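Local coordinates for protein NADP-dependent alcohol dehydrogenase (Entamoeba histolytica, PDB 2OUI) that catalyses the NADP-dependent interconversion of alcohols with aldehydes or ketones, as a tetrameric zinc-containing dehydrogenase, at residues G10-I15 with D332-M337; K17-C22 with D26-P31; T41-A46 with H53-G58; M101-G104 with W110-S113. The protein carries 1 engineered substitution. One frame throughout, in Å; residues are numbered along the deposited sequence. Where two conformers were deposited one is given.

Contact 1: residues G10-I15 with D332-M337; sequences GRIGWI and DALMLM
With CG1 placed between the backbone N and the carbonyl carbon (chi1 71°) and the chain fully extended beyond it, I12 drives its CD1 methyl straight out of strand 11-16 at the side chains of L334 and M335 on helix 329-339. M335 sets off beside its own backbone N and then bends at its second torsion (chi2 -48°), which swings a side chain that leaves the helix obliquely round until its methyl faces the strand. I12 and M335 thus meet tip to tip, I12 CD1 lying 3.8 Å from M335 CE. L334 takes the other course: its isobutyl group heads for the strand directly, and one branch, CD2, comes within 4.0 Å of I12 CD1 as the two side chains pass at a slant. A single methyl therefore has two partners from two consecutive residues of the helix. The helix belongs to the C-terminal part of the chain, which folds back onto the N-terminal sheet to complete the GroES-like catalytic domain, and strand 11-16 is an edge strand, within this chain, of a three-stranded antiparallel sheet. Beta-branched isoleucine suits such a strand, while flexible methionine can fill a partly exposed margin; L334 is the buried partner and also packs on L57. Helix 38-46 closes the same apolar cluster, V44 touching I12 and W45 touching M335. A polar tie lies alongside, where W14 NE1 donates a hydrogen bond to E331 OE1 just ahead of D332.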
loop_
_atom_site.group_PDB
_atom_site.type_symbol
_atom_site.label_atom_id
_atom_site.label_comp_id
_atom_site.label_asym_id
_atom_site.label_seq_id
_atom_site.Cartn_x
_atom_site.Cartn_y
_atom_site.Cartn_z
ATOM N N GLY A 10 -1.777 -24.186 34.484
ATOM C CA GLY A 10 -1.235 -23.894 35.812
ATOM C C GLY A 10 -0.106 -24.774 36.342
ATOM O O GLY A 10 0.252 -24.652 37.513
ATOM N N ARG A 11 0.461 -25.652 35.509
ATOM C CA ARG A 11 1.481 -26.622 35.971
ATOM C C ARG A 11 2.639 -26.746 34.981
ATOM O O ARG A 11 2.425 -26.981 33.791
ATOM C CB ARG A 11 0.881 -28.026 36.179
ATOM C CG ARG A 11 0.266 -28.304 37.529
ATOM C CD ARG A 11 -0.130 -29.787 37.708
ATOM N NE ARG A 11 -0.756 -30.350 36.505
ATOM C CZ ARG A 11 -0.288 -31.397 35.821
ATOM N NH1 ARG A 11 0.818 -32.027 36.203
ATOM N NH2 ARG A 11 -0.945 -31.824 34.749
ATOM N N ILE A 12 3.868 -26.596 35.469
ATOM C CA ILE A 12 5.046 -26.806 34.624
ATOM C C ILE A 12 6.019 -27.730 35.319
ATOM O O ILE A 12 6.028 -27.822 36.542
ATOM C CB ILE A 12 5.784 -25.482 34.222
ATOM C CG1 ILE A 12 6.524 -24.843 35.418
ATOM C CG2 ILE A 12 4.842 -24.502 33.540
ATOM C CD1 ILE A 12 7.267 -23.528 34.998
ATOM N N GLY A 13 6.832 -28.428 34.530
ATOM C CA GLY A 13 7.858 -29.294 35.082
ATOM C C GLY A 13 8.693 -29.926 33.980
ATOM O O GLY A 13 8.333 -29.886 32.803
ATOM N N TRP A 14 9.822 -30.501 34.371
ATOM C CA TRP A 14 10.712 -31.172 33.429
ATOM C C TRP A 14 10.174 -32.553 33.067
ATOM O O TRP A 14 9.789 -33.327 33.944
ATOM C CB TRP A 14 12.127 -31.280 34.026
ATOM C CG TRP A 14 12.721 -29.923 34.192
ATOM C CD1 TRP A 14 12.616 -29.107 35.284
ATOM C CD2 TRP A 14 13.454 -29.177 33.198
ATOM N NE1 TRP A 14 13.265 -27.908 35.044
ATOM C CE2 TRP A 14 13.783 -27.919 33.779
ATOM C CE3 TRP A 14 13.897 -29.463 31.889
ATOM C CZ2 TRP A 14 14.515 -26.926 33.086
ATOM C CZ3 TRP A 14 14.636 -28.471 31.188
ATOM C CH2 TRP A 14 14.939 -27.224 31.803
ATOM N N ILE A 15 10.170 -32.852 31.775
ATOM C CA ILE A 15 9.766 -34.167 31.268
ATOM C C ILE A 15 10.804 -34.706 30.277
ATOM O O ILE A 15 11.702 -33.980 29.842
ATOM C CB ILE A 15 8.366 -34.105 30.574
ATOM C CG1 ILE A 15 8.407 -33.208 29.341
ATOM C CG2 ILE A 15 7.283 -33.647 31.583
ATOM C CD1 ILE A 15 7.151 -33.220 28.478
ATOM N N ASP A 332 13.804 -21.117 36.310
ATOM C CA ASP A 332 13.975 -19.882 37.092
ATOM C C ASP A 332 13.633 -18.651 36.266
ATOM O O ASP A 332 12.899 -17.764 36.735
ATOM C CB ASP A 332 15.411 -19.769 37.601
ATOM C CG ASP A 332 15.864 -20.997 38.356
ATOM O OD1 ASP A 332 15.910 -22.107 37.772
ATOM O OD2 ASP A 332 16.198 -20.841 39.545
ATOM N N ALA A 333 14.142 -18.606 35.031
ATOM C CA ALA A 333 13.921 -17.475 34.157
ATOM C C ALA A 333 12.436 -17.325 33.827
ATOM O O ALA A 333 11.907 -16.208 33.818
ATOM C CB ALA A 333 14.730 -17.606 32.887
ATOM N N LEU A 334 11.749 -18.433 33.567
ATOM C CA LEU A 334 10.322 -18.324 33.221
ATOM C C LEU A 334 9.514 -17.826 34.420
ATOM O O LEU A 334 8.595 -17.025 34.262
ATOM C CB LEU A 334 9.756 -19.652 32.706
ATOM C CG LEU A 334 8.267 -19.681 32.324
ATOM C CD1 LEU A 334 7.898 -18.661 31.234
ATOM C CD2 LEU A 334 7.859 -21.104 31.914
ATOM N N MET A 335 9.877 -18.283 35.610
ATOM C CA MET A 335 9.208 -17.843 36.854
ATOM C C MET A 335 9.309 -16.339 37.122
ATOM O O MET A 335 8.385 -15.744 37.695
ATOM C CB MET A 335 9.708 -18.636 38.048
ATOM C CG MET A 335 9.249 -20.086 38.062
ATOM S SD MET A 335 7.475 -20.292 37.766
ATOM C CE MET A 335 7.247 -21.929 38.436
ATOM N N LEU A 336 10.411 -15.726 36.683
ATOM C CA LEU A 336 10.567 -14.266 36.709
ATOM C C LEU A 336 9.529 -13.563 35.858
ATOM O O LEU A 336 9.040 -12.506 36.245
ATOM C CB LEU A 336 11.960 -13.840 36.214
ATOM C CG LEU A 336 13.180 -13.928 37.142
ATOM C CD1 LEU A 336 14.439 -13.539 36.360
ATOM C CD2 LEU A 336 12.998 -13.024 38.340
ATOM N N MET A 337 9.203 -14.133 34.702
ATOM C CA MET A 337 8.244 -13.512 33.788
ATOM C C MET A 337 6.841 -13.531 34.372
ATOM O O MET A 337 5.999 -12.670 34.037
ATOM C CB MET A 337 8.235 -14.201 32.415
ATOM C CG MET A 337 9.569 -14.192 31.696
ATOM S SD MET A 337 10.279 -12.546 31.497
ATOM C CE MET A 337 9.506 -11.958 30.004
#

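Contact 2: residues K17-C22 with D26-P31; sequences KKIPEC and DALVRP
L28 is the bump of this contact: its isobutyl group rises from strand 27-34 into a shallow hollow moulded by I19, P20 and C22 as the preceding loop runs over it. At one wall I19 crosses L28 at about a right angle, its CG2 branch 3.8 Å from L28 CD1. The floor is P20, whose ring carbon CB meets L28 CD2 at 4.1 Å, while the P20 carbonyl O rests close to both leucine methyls. C22 forms the other wall, CB 3.9 Å from L28 CG. Because its sulfur is anti to the backbone N (chi1 -171°), C22 SG leans over the start of the strand, 3.5 Å from D26 O. The rigid proline keeps the loop extended, and the slender cysteine fits close against the turn. D26 OD2 accepts hydrogen bonds from G23 N within that turn and from H125 NE2, so the carboxylate ties the turn to strand 124-126. K18 NZ and E21 OE2 form a salt bridge at 3.1 Å, the nitrogen above the carboxylate plane. Across the segments the grip is thus mainly apolar, the carbonyls of P20 and D26 in van der Waals contact only, with charged groups kept outside and in the turn.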
loop_
_atom_site.group_PDB
_atom_site.type_symbol
_atom_site.label_atom_id
_atom_site.label_comp_id
_atom_site.label_asym_id
_atom_site.label_seq_id
_atom_site.Cartn_x
_atom_site.Cartn_y
_atom_site.Cartn_z
ATOM N N LYS A 17 11.303 -36.488 26.507
ATOM C CA LYS A 17 10.668 -36.639 25.214
ATOM C C LYS A 17 11.715 -37.268 24.296
ATOM O O LYS A 17 12.927 -37.147 24.540
ATOM C CB LYS A 17 10.188 -35.285 24.669
ATOM C CG LYS A 17 9.117 -34.621 25.534
ATOM C CD LYS A 17 8.170 -33.726 24.757
ATOM C CE LYS A 17 6.822 -34.400 24.530
ATOM N NZ LYS A 17 5.941 -33.509 23.750
ATOM N N LYS A 18 11.253 -38.007 23.293
ATOM C CA LYS A 18 12.176 -38.574 22.328
ATOM C C LYS A 18 12.780 -37.434 21.503
ATOM O O LYS A 18 12.140 -36.394 21.277
ATOM C CB LYS A 18 11.486 -39.612 21.434
ATOM C CG LYS A 18 10.600 -39.047 20.344
ATOM C CD LYS A 18 10.372 -40.097 19.244
ATOM C CE LYS A 18 9.917 -39.446 17.945
ATOM N NZ LYS A 18 9.470 -40.465 16.949
ATOM N N ILE A 19 14.023 -37.628 21.078
ATOM C CA ILE A 19 14.633 -36.695 20.139
ATOM C C ILE A 19 13.753 -36.673 18.882
ATOM O O ILE A 19 13.389 -37.719 18.356
ATOM C CB ILE A 19 16.101 -37.082 19.853
ATOM C CG1 ILE A 19 16.964 -36.720 21.072
ATOM C CG2 ILE A 19 16.633 -36.359 18.600
ATOM C CD1 ILE A 19 18.232 -37.509 21.207
ATOM N N PRO A 20 13.379 -35.477 18.413
ATOM C CA PRO A 20 12.436 -35.398 17.302
ATOM C C PRO A 20 13.006 -35.962 15.998
ATOM O O PRO A 20 14.216 -35.895 15.776
ATOM C CB PRO A 20 12.209 -33.901 17.150
ATOM C CG PRO A 20 12.645 -33.305 18.426
ATOM C CD PRO A 20 13.787 -34.139 18.869
ATOM N N GLU A 21 12.129 -36.529 15.175
ATOM C CA GLU A 21 12.496 -37.059 13.865
ATOM C C GLU A 21 12.868 -35.889 12.970
ATOM O O GLU A 21 12.228 -34.843 13.019
ATOM C CB GLU A 21 11.322 -37.819 13.243
ATOM C CG GLU A 21 10.767 -38.950 14.109
ATOM C CD GLU A 21 11.627 -40.216 14.067
ATOM O OE1 GLU A 21 11.992 -40.643 12.942
ATOM O OE2 GLU A 21 11.918 -40.788 15.152
ATOM N N CYS A 22 13.905 -36.080 12.166
ATOM C CA CYS A 22 14.402 -35.052 11.281
ATOM C C CYS A 22 14.118 -35.479 9.837
ATOM O O CYS A 22 14.726 -36.413 9.313
ATOM C CB CYS A 22 15.898 -34.836 11.525
ATOM S SG CYS A 22 16.539 -33.411 10.657
ATOM N N ASP A 26 14.189 -30.606 7.387
ATOM C CA ASP A 26 14.257 -30.139 8.781
ATOM C C ASP A 26 15.685 -30.027 9.303
ATOM O O ASP A 26 16.615 -30.522 8.689
ATOM C CB ASP A 26 13.518 -31.109 9.694
ATOM C CG ASP A 26 12.105 -31.395 9.236
ATOM O OD1 ASP A 26 11.517 -30.547 8.540
ATOM O OD2 ASP A 26 11.582 -32.469 9.614
ATOM N N ALA A 27 15.824 -29.415 10.471
ATOM C CA ALA A 27 17.091 -29.455 11.230
ATOM C C ALA A 27 16.797 -29.699 12.691
ATOM O O ALA A 27 15.746 -29.305 13.193
ATOM C CB ALA A 27 17.870 -28.151 11.063
ATOM N N LEU A 28 17.719 -30.364 13.372
ATOM C CA LEU A 28 17.658 -30.478 14.810
ATOM C C LEU A 28 18.687 -29.519 15.384
ATOM O O LEU A 28 19.806 -29.439 14.873
ATOM C CB LEU A 28 17.961 -31.906 15.261
ATOM C CG LEU A 28 17.012 -33.004 14.749
ATOM C CD1 LEU A 28 17.359 -34.311 15.422
ATOM C CD2 LEU A 28 15.523 -32.645 15.026
ATOM N N VAL A 29 18.310 -28.815 16.454
ATOM C CA VAL A 29 19.107 -27.710 16.982
ATOM C C VAL A 29 19.253 -27.853 18.503
ATOM O O VAL A 29 18.283 -28.199 19.192
ATOM C CB VAL A 29 18.414 -26.331 16.627
ATOM C CG1 VAL A 29 19.203 -25.130 17.182
ATOM C CG2 VAL A 29 18.236 -26.182 15.132
ATOM N N ARG A 30 20.459 -27.608 19.029
ATOM C CA ARG A 30 20.657 -27.536 20.487
ATOM C C ARG A 30 20.770 -26.070 20.903
ATOM O O ARG A 30 21.354 -25.259 20.164
ATOM C CB ARG A 30 21.902 -28.343 20.906
ATOM C CG ARG A 30 23.229 -27.764 20.457
ATOM C CD ARG A 30 24.387 -28.720 20.902
ATOM N NE ARG A 30 25.717 -28.230 20.547
ATOM C CZ ARG A 30 26.847 -28.901 20.761
ATOM N NH1 ARG A 30 26.810 -30.106 21.314
ATOM N NH2 ARG A 30 28.023 -28.366 20.424
ATOM N N PRO A 31 20.157 -25.687 22.053
ATOM C CA PRO A 31 20.189 -24.258 22.432
ATOM C C PRO A 31 21.532 -23.773 22.976
ATOM O O PRO A 31 22.172 -24.493 23.764
ATOM C CB PRO A 31 19.152 -24.178 23.563
ATOM C CG PRO A 31 19.205 -25.541 24.224
ATOM C CD PRO A 31 19.391 -26.498 23.028
#

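Contact 3: residues T41-A46 with H53-G58; sequences THTVWA and HDMILG
One apolar contact, V44 on L57, and a looser approach of T43 to M55 join helix 38-46 to segment 53-58. V44 turns its CG2 methyl between the forked ends of L57, 4.0 Å from L57 CD2 and 4.1 Å from L57 CD1, the two side chains crossing at about a right angle. V44 CG1, anti to the backbone N (chi1 175°), instead covers the W45 ring, 3.7 Å above its centre. Two residues before L57, M55 is stretched out through its first two torsions and curls only at its last, so that M55 CE comes 4.2 Å from T43 CG2. Compact branched residues suit the helix face, and the long methionine spans the wider gap beside it.

Both segments border the zinc site of the GroES-like domain: C37 comes immediately before the helix and H59 immediately after G58, each a ligand. The strand begins with a G1 beta bulge, D54 and M55 both facing M6, and D54 adopts the left-handed conformation of that bulge.

Polar groups are satisfied by partners to the side. T43 turns its methyl to M55 and its hydroxyl away, where OG1 hydrogen-bonds with Y267 OH and S39 O. G58 N donates to D40 OD2 on the helix, and the extended positive-phi backbone of G58 (phi 88°, psi 143°) would press a side chain against the carbonyl before it, which explains the glycine.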
loop_
_atom_site.group_PDB
_atom_site.type_symbol
_atom_site.label_atom_id
_atom_site.label_comp_id
_atom_site.label_asym_id
_atom_site.label_seq_id
_atom_site.Cartn_x
_atom_site.Cartn_y
_atom_site.Cartn_z
ATOM N N THR A 41 3.555 -17.364 30.010
ATOM C CA THR A 41 2.795 -17.221 31.252
ATOM C C THR A 41 1.271 -17.156 30.981
ATOM O O THR A 41 0.493 -17.749 31.736
ATOM C CB THR A 41 3.271 -16.007 32.132
ATOM O OG1 THR A 41 2.857 -14.776 31.529
ATOM C CG2 THR A 41 4.786 -16.001 32.286
ATOM N N HIS A 42 0.851 -16.467 29.910
ATOM C CA HIS A 42 -0.586 -16.456 29.518
ATOM C C HIS A 42 -1.019 -17.881 29.162
ATOM O O HIS A 42 -2.054 -18.366 29.618
ATOM C CB HIS A 42 -0.885 -15.558 28.302
ATOM C CG HIS A 42 -0.441 -14.129 28.437
ATOM N ND1 HIS A 42 -0.324 -13.484 29.650
ATOM C CD2 HIS A 42 -0.140 -13.202 27.488
ATOM C CE1 HIS A 42 0.054 -12.231 29.449
ATOM N NE2 HIS A 42 0.184 -12.039 28.144
ATOM N N THR A 43 -0.205 -18.555 28.355
ATOM C CA THR A 43 -0.526 -19.915 27.910
ATOM C C THR A 43 -0.675 -20.877 29.085
ATOM O O THR A 43 -1.667 -21.616 29.161
ATOM C CB THR A 43 0.532 -20.391 26.885
ATOM O OG1 THR A 43 0.508 -19.500 25.765
ATOM C CG2 THR A 43 0.287 -21.840 26.438
ATOM N N VAL A 44 0.291 -20.864 30.016
ATOM C CA VAL A 44 0.272 -21.799 31.151
ATOM C C VAL A 44 -0.734 -21.404 32.241
ATOM O O VAL A 44 -1.593 -22.208 32.626
ATOM C CB VAL A 44 1.686 -21.991 31.796
ATOM C CG1 VAL A 44 1.616 -22.865 33.060
ATOM C CG2 VAL A 44 2.672 -22.573 30.794
ATOM N N TRP A 45 -0.642 -20.176 32.752
ATOM C CA TRP A 45 -1.420 -19.872 33.957
ATOM C C TRP A 45 -2.806 -19.270 33.656
ATOM O O TRP A 45 -3.703 -19.363 34.482
ATOM C CB TRP A 45 -0.616 -19.048 34.982
ATOM C CG TRP A 45 0.481 -19.865 35.681
ATOM C CD1 TRP A 45 0.342 -20.670 36.777
ATOM C CD2 TRP A 45 1.864 -19.926 35.310
ATOM N NE1 TRP A 45 1.554 -21.227 37.114
ATOM C CE2 TRP A 45 2.503 -20.790 36.225
ATOM C CE3 TRP A 45 2.631 -19.319 34.295
ATOM C CZ2 TRP A 45 3.865 -21.076 36.150
ATOM C CZ3 TRP A 45 3.982 -19.605 34.222
ATOM C CH2 TRP A 45 4.584 -20.479 35.141
ATOM N N ALA A 46 -2.973 -18.686 32.471
ATOM C CA ALA A 46 -4.265 -18.127 32.056
ATOM C C ALA A 46 -5.045 -19.079 31.142
ATOM O O ALA A 46 -6.252 -18.905 30.956
ATOM C CB ALA A 46 -4.075 -16.738 31.356
ATOM N N HIS A 53 -1.064 -30.673 27.161
ATOM C CA HIS A 53 -0.348 -31.609 28.001
ATOM C C HIS A 53 0.963 -31.955 27.313
ATOM O O HIS A 53 1.015 -32.087 26.069
ATOM C CB HIS A 53 -1.199 -32.844 28.330
ATOM C CG HIS A 53 -2.078 -32.673 29.536
ATOM N ND1 HIS A 53 -2.946 -31.610 29.687
ATOM C CD2 HIS A 53 -2.229 -33.441 30.643
ATOM C CE1 HIS A 53 -3.584 -31.725 30.838
ATOM N NE2 HIS A 53 -3.170 -32.828 31.437
ATOM N N ASP A 54 2.010 -31.992 28.130
ATOM C CA ASP A 54 3.381 -32.330 27.756
ATOM C C ASP A 54 4.018 -31.494 26.641
ATOM O O ASP A 54 4.909 -31.953 25.947
ATOM C CB ASP A 54 3.495 -33.838 27.526
ATOM C CG ASP A 54 2.977 -34.641 28.720
ATOM O OD1 ASP A 54 2.838 -34.042 29.817
ATOM O OD2 ASP A 54 2.703 -35.855 28.568
ATOM N N MET A 55 3.590 -30.240 26.523
ATOM C CA MET A 55 4.171 -29.330 25.523
ATOM C C MET A 55 5.395 -28.600 26.063
ATOM O O MET A 55 5.295 -27.801 27.008
ATOM C CB MET A 55 3.157 -28.298 25.027
ATOM C CG MET A 55 3.753 -27.359 23.995
ATOM S SD MET A 55 2.564 -26.168 23.400
ATOM C CE MET A 55 2.465 -25.121 24.862
ATOM N N ILE A 56 6.543 -28.836 25.434
ATOM C CA ILE A 56 7.768 -28.120 25.803
ATOM C C ILE A 56 7.634 -26.620 25.524
ATOM O O ILE A 56 7.065 -26.230 24.506
ATOM C CB ILE A 56 9.001 -28.713 25.117
ATOM C CG1 ILE A 56 9.202 -30.142 25.662
ATOM C CG2 ILE A 56 10.216 -27.808 25.364
ATOM C CD1 ILE A 56 10.288 -30.943 24.988
ATOM N N LEU A 57 8.121 -25.799 26.462
ATOM C CA LEU A 57 7.870 -24.360 26.420
ATOM C C LEU A 57 9.002 -23.619 25.730
ATOM O O LEU A 57 10.000 -24.229 25.360
ATOM C CB LEU A 57 7.641 -23.819 27.834
ATOM C CG LEU A 57 6.349 -24.331 28.476
ATOM C CD1 LEU A 57 6.376 -24.056 29.948
ATOM C CD2 LEU A 57 5.137 -23.666 27.809
ATOM N N GLY A 58 8.822 -22.312 25.547
ATOM C CA GLY A 58 9.852 -21.458 24.962
ATOM C C GLY A 58 9.868 -21.333 23.452
ATOM O O GLY A 58 9.626 -22.305 22.712
#

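Contact 4: residues M101-G104 with W110-S113; sequences MHSG and WKFS
K111 lays its long chain toward S103, ending with NZ 4.3 Å from S103 OG, too far for a bond between the two. A shared anion brings them together: D89 OD2 forms a salt bridge with K111 NZ and a hydrogen bond with S103 OG. G108 O is a further acceptor for the ammonium group, so lysine supplies both reach and charge, and the short serine hydroxyl reaches the same carboxylate oxygen. The two backbones come nearest at M101 and W110, but M101 O stays 3.9 Å from W110 N; the backbone hydrogen bond of M101 is made with G109. M101 CG lies over one face of the H102 imidazole, 3.6 Å above its plane and offset toward the rim. That ring is fixed by two bonds, ND1 to L107 N and NE2 to H287 ND1 of a neighbouring subunit. W110 has its CG anti to the backbone N (chi1 172°), which carries the indole away from M101. The indole meets H59, a zinc ligand, edge-to-face and lies about 4 Å from a cacodylate ion, probably from the crystallisation liquor. An indole placed beside the zinc is consistent with a substrate pocket of a zinc-dependent alcohol dehydrogenase, close to a subunit interface.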
loop_
_atom_site.group_PDB
_atom_site.type_symbol
_atom_site.label_atom_id
_atom_site.label_comp_id
_atom_site.label_asym_id
_atom_site.label_seq_id
_atom_site.Cartn_x
_atom_site.Cartn_y
_atom_site.Cartn_z
ATOM N N MET A 101 2.875 -16.078 8.769
ATOM C CA MET A 101 2.759 -16.355 10.217
ATOM C C MET A 101 1.472 -17.083 10.537
ATOM O O MET A 101 1.294 -17.574 11.656
ATOM C CB MET A 101 2.876 -15.076 11.051
ATOM C CG MET A 101 1.741 -14.041 10.896
ATOM S SD MET A 101 1.810 -13.111 9.333
ATOM C CE MET A 101 3.266 -12.119 9.536
ATOM N N HIS A 102 0.557 -17.134 9.560
ATOM C CA HIS A 102 -0.696 -17.888 9.715
ATOM C C HIS A 102 -0.750 -19.136 8.850
ATOM O O HIS A 102 -1.840 -19.601 8.494
ATOM C CB HIS A 102 -1.902 -16.974 9.462
ATOM C CG HIS A 102 -1.939 -15.791 10.377
ATOM N ND1 HIS A 102 -2.119 -15.912 11.740
ATOM C CD2 HIS A 102 -1.796 -14.464 10.131
ATOM C CE1 HIS A 102 -2.074 -14.713 12.295
ATOM N NE2 HIS A 102 -1.891 -13.817 11.337
ATOM N N SER A 103 0.420 -19.701 8.539
ATOM C CA SER A 103 0.476 -20.858 7.656
ATOM C C SER A 103 -0.212 -22.058 8.290
ATOM O O SER A 103 0.139 -22.456 9.401
ATOM C CB SER A 103 1.927 -21.185 7.320
ATOM O OG SER A 103 2.657 -21.522 8.507
ATOM N N GLY A 104 -1.216 -22.606 7.603
ATOM C CA GLY A 104 -1.963 -23.751 8.152
ATOM C C GLY A 104 -3.186 -23.335 8.971
ATOM O O GLY A 104 -3.990 -24.178 9.360
ATOM N N TRP A 110 3.291 -19.685 14.281
ATOM C CA TRP A 110 3.842 -19.713 15.628
ATOM C C TRP A 110 3.650 -21.136 16.173
ATOM O O TRP A 110 2.570 -21.498 16.670
ATOM C CB TRP A 110 3.169 -18.659 16.523
ATOM C CG TRP A 110 3.555 -18.768 17.989
ATOM C CD1 TRP A 110 4.740 -19.248 18.511
ATOM C CD2 TRP A 110 2.766 -18.349 19.107
ATOM N NE1 TRP A 110 4.710 -19.173 19.894
ATOM C CE2 TRP A 110 3.504 -18.649 20.283
ATOM C CE3 TRP A 110 1.482 -17.795 19.233
ATOM C CZ2 TRP A 110 3.013 -18.376 21.564
ATOM C CZ3 TRP A 110 0.988 -17.541 20.496
ATOM C CH2 TRP A 110 1.759 -17.825 21.655
ATOM N N LYS A 111 4.702 -21.945 16.046
ATOM C CA LYS A 111 4.610 -23.359 16.396
ATOM C C LYS A 111 5.128 -23.605 17.814
ATOM O O LYS A 111 4.390 -24.152 18.681
ATOM C CB LYS A 111 5.367 -24.216 15.356
ATOM C CG LYS A 111 4.823 -23.980 13.937
ATOM C CD LYS A 111 5.370 -24.985 12.915
ATOM C CE LYS A 111 4.864 -24.579 11.482
ATOM N NZ LYS A 111 3.387 -24.733 11.331
ATOM N N PHE A 112 6.392 -23.229 18.029
ATOM C CA PHE A 112 7.084 -23.405 19.314
ATOM C C PHE A 112 6.253 -22.845 20.481
ATOM O O PHE A 112 5.989 -21.649 20.523
ATOM C CB PHE A 112 8.399 -22.630 19.330
ATOM C CG PHE A 112 9.472 -23.154 18.393
ATOM C CD1 PHE A 112 9.816 -24.502 18.361
ATOM C CD2 PHE A 112 10.216 -22.257 17.636
ATOM C CE1 PHE A 112 10.862 -24.975 17.517
ATOM C CE2 PHE A 112 11.257 -22.712 16.802
ATOM C CZ PHE A 112 11.567 -24.069 16.740
ATOM N N SER A 113 5.912 -23.701 21.445
ATOM C CA SER A 113 5.138 -23.339 22.657
ATOM C C SER A 113 3.747 -22.782 22.355
ATOM O O SER A 113 3.089 -22.253 23.247
ATOM C CB SER A 113 5.916 -22.440 23.663
ATOM O OG SER A 113 5.787 -21.047 23.389
#

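Contacts 1 and 3, whose centres lie 9 Å apart, share one apolar core: I12 CG2 meets V44 CG1 at 3.6 Å, and G10 N probably hydrogen-bonds to V44 O at 2.7 Å. Contact 2 sits further out, about 20 Å from contact 3 between centres, but K17 reaches across, its NZ 2.9 Å from D54 O. Contact 4 adjoins contact 3 on another side, with M55 CE 3.3 Å from S113 O. The zinc, held by C37, H59 and D150, relates three of them: it lies about 9 Å from the side chains of L334 and T43 and about 6 Å from that of W110. Contact 2 belongs to the periphery.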